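Local coordinates for ORF34P2 (Lactococcus phage p2, PDB 2WKD), which binds single-stranded DNA with nanomolar affinity and without sequence specificity, as a phage protein of a new SSB type, at the interface of chains A and B. Sequence-based numbering; all coordinates share one arbitrary frame. Chains: chain A/B, ORF34P2.

The interface of chains A and B. Residues chain A 33-36, 41; chain B 66-69.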
loop_
_atom_site.group_PDB
_atom_site.type_symbol
_atom_site.label_atom_id
_atom_site.label_comp_id
_atom_site.label_asym_id
_atom_site.label_seq_id
_atom_site.Cartn_x
_atom_site.Cartn_y
_atom_site.Cartn_z
ATOM N N PHE A 33 -2.942 -0.932 -6.264
ATOM C CA PHE A 33 -1.957 -1.877 -6.822
ATOM C C PHE A 33 -2.014 -1.908 -8.348
ATOM O O PHE A 33 -2.871 -1.259 -8.942
ATOM C CB PHE A 33 -2.122 -3.293 -6.237
ATOM C CG PHE A 33 -3.542 -3.781 -6.180
ATOM C CD1 PHE A 33 -4.127 -4.383 -7.292
ATOM C CD2 PHE A 33 -4.273 -3.678 -5.002
ATOM C CE1 PHE A 33 -5.442 -4.851 -7.247
ATOM C CE2 PHE A 33 -5.586 -4.136 -4.933
ATOM C CZ PHE A 33 -6.175 -4.731 -6.065
ATOM N N GLU A 34 -1.090 -2.635 -8.974
ATOM C CA GLU A 34 -1.040 -2.751 -10.432
ATOM C C GLU A 34 -1.485 -4.140 -10.920
ATOM O O GLU A 34 -1.654 -5.068 -10.125
ATOM C CB GLU A 34 0.380 -2.535 -10.962
ATOM C CG GLU A 34 1.218 -1.468 -10.331
ATOM C CD GLU A 34 2.696 -1.751 -10.544
ATOM O OE1 GLU A 34 3.522 -0.987 -10.018
ATOM O OE2 GLU A 34 3.032 -2.746 -11.231
ATOM N N LYS A 35 -1.630 -4.263 -12.241
ATOM C CA LYS A 35 -1.973 -5.529 -12.916
ATOM C C LYS A 35 -1.109 -5.704 -14.171
ATOM O O LYS A 35 -0.397 -4.774 -14.565
ATOM C CB LYS A 35 -3.457 -5.544 -13.297
ATOM C CG LYS A 35 -3.842 -4.437 -14.277
ATOM C CD LYS A 35 -5.336 -4.158 -14.298
ATOM C CE LYS A 35 -6.036 -4.818 -15.477
ATOM N NZ LYS A 35 -7.464 -4.376 -15.541
ATOM N N GLU A 36 -1.180 -6.881 -14.797
ATOM C CA GLU A 36 -0.486 -7.147 -16.067
ATOM C C GLU A 36 -1.165 -6.459 -17.251
ATOM O O GLU A 36 -2.386 -6.511 -17.395
ATOM C CB GLU A 36 -0.393 -8.648 -16.333
ATOM C CG GLU A 36 0.568 -9.382 -15.423
ATOM C CD GLU A 36 0.171 -10.826 -15.195
ATOM O OE1 GLU A 36 -0.821 -11.292 -15.798
ATOM O OE2 GLU A 36 0.855 -11.504 -14.403
ATOM N N VAL A 41 -8.876 -8.818 -14.396
ATOM C CA VAL A 41 -8.388 -8.520 -13.052
ATOM C C VAL A 41 -8.501 -7.021 -12.772
ATOM O O VAL A 41 -7.706 -6.230 -13.276
ATOM C CB VAL A 41 -6.920 -8.998 -12.863
ATOM C CG1 VAL A 41 -6.371 -8.564 -11.495
ATOM C CG2 VAL A 41 -6.815 -10.517 -13.050
ATOM N N VAL B 66 2.875 -3.671 -5.657
ATOM C CA VAL B 66 2.242 -4.981 -5.678
ATOM C C VAL B 66 1.384 -5.195 -6.921
ATOM O O VAL B 66 0.725 -4.265 -7.411
ATOM C CB VAL B 66 1.591 -5.447 -4.308
ATOM C CG1 VAL B 66 1.900 -4.489 -3.158
ATOM C CG2 VAL B 66 0.121 -5.798 -4.422
ATOM N N GLN B 67 1.454 -6.426 -7.429
ATOM C CA GLN B 67 0.765 -6.879 -8.642
ATOM C C GLN B 67 -0.344 -7.873 -8.316
ATOM O O GLN B 67 -0.117 -8.817 -7.562
ATOM C CB GLN B 67 1.763 -7.581 -9.548
ATOM C CG GLN B 67 2.103 -6.838 -10.805
ATOM C CD GLN B 67 2.238 -7.775 -11.984
ATOM O OE1 GLN B 67 3.178 -7.669 -12.771
ATOM N NE2 GLN B 67 1.298 -8.708 -12.111
ATOM N N ALA B 68 -1.526 -7.680 -8.900
ATOM C CA ALA B 68 -2.667 -8.563 -8.643
ATOM C C ALA B 68 -2.924 -9.526 -9.805
ATOM O O ALA B 68 -2.851 -9.115 -10.965
ATOM C CB ALA B 68 -3.913 -7.752 -8.344
ATOM N N LYS B 69 -3.217 -10.794 -9.481
ATOM C CA LYS B 69 -3.606 -11.837 -10.468
ATOM C C LYS B 69 -4.934 -12.514 -10.103
ATOM O O LYS B 69 -5.118 -12.978 -8.970
ATOM C CB LYS B 69 -2.510 -12.906 -10.624
ATOM C CG LYS B 69 -1.337 -12.484 -11.503
ATOM C CD LYS B 69 -0.017 -12.938 -10.897
ATOM C CE LYS B 69 1.092 -11.937 -11.193
ATOM N NZ LYS B 69 1.907 -11.615 -9.980
#
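The methyl of B:Ala68 is the centre of the apolar patch. It approaches the CD1–CE1 edge of the A:Phe33 ring obliquely, from beyond the ring outline and to one side of its plane, with CB 3.5 Å from A:Phe33 CE1. The ring reaches this place because its CG takes the crowded position between backbone N and carbonyl carbon (chi1 46°). A:Phe33 CB meets the CG2 branch of B:Val66 at 3.8 Å. A:Val41 flanks the methyl, roughly at a right angle to the direction of the ring: CG1, anti to its backbone N, packs 4.1 Å from B:Ala68 CB, while CG2 borders the backbone of B:Lys69. A weak hydrogen bond from A:Lys35 NZ, the side-chain amine, to the carbonyl O of A:Val41 may help hold that valine.

Two main-chain hydrogen bonds run beside this core. A:Glu34 N donates to B:Val66 O at 2.9 Å, nearly straight (171° at H), and B:Ala68 N donates to A:Glu34 O, also at 2.9 Å. Both approach nearly along the C=O axis. A:Glu34 thus straddles B:Gln67 in a parallel beta bridge, joining the stretch after strand 25-31 of chain A to strand 65-68 of chain B. Both its backbone polar groups are used.

At the rim, on the opposite face from the ring, A:Glu36 extends across the bent B:Gln67 at about a right angle. The carboxylate and amide planes stand 86° apart, and it is the methylene CG that touches B:Gln67 NE2, at 3.5 Å. The bent B:Lys69 brings its CE 3.2 Å from A:Glu36 OE2, but its NZ stays 4.5 Å from that oxygen: the opposite charges may attract without a salt bridge.

Repeated by the two-fold axis, this parallel bridge between an extended loop and a strand helps join two copies into what is plausibly the dimer, its backbone bonds setting the register and A:Phe33, A:Val41 and B:Ala68 packing on one side.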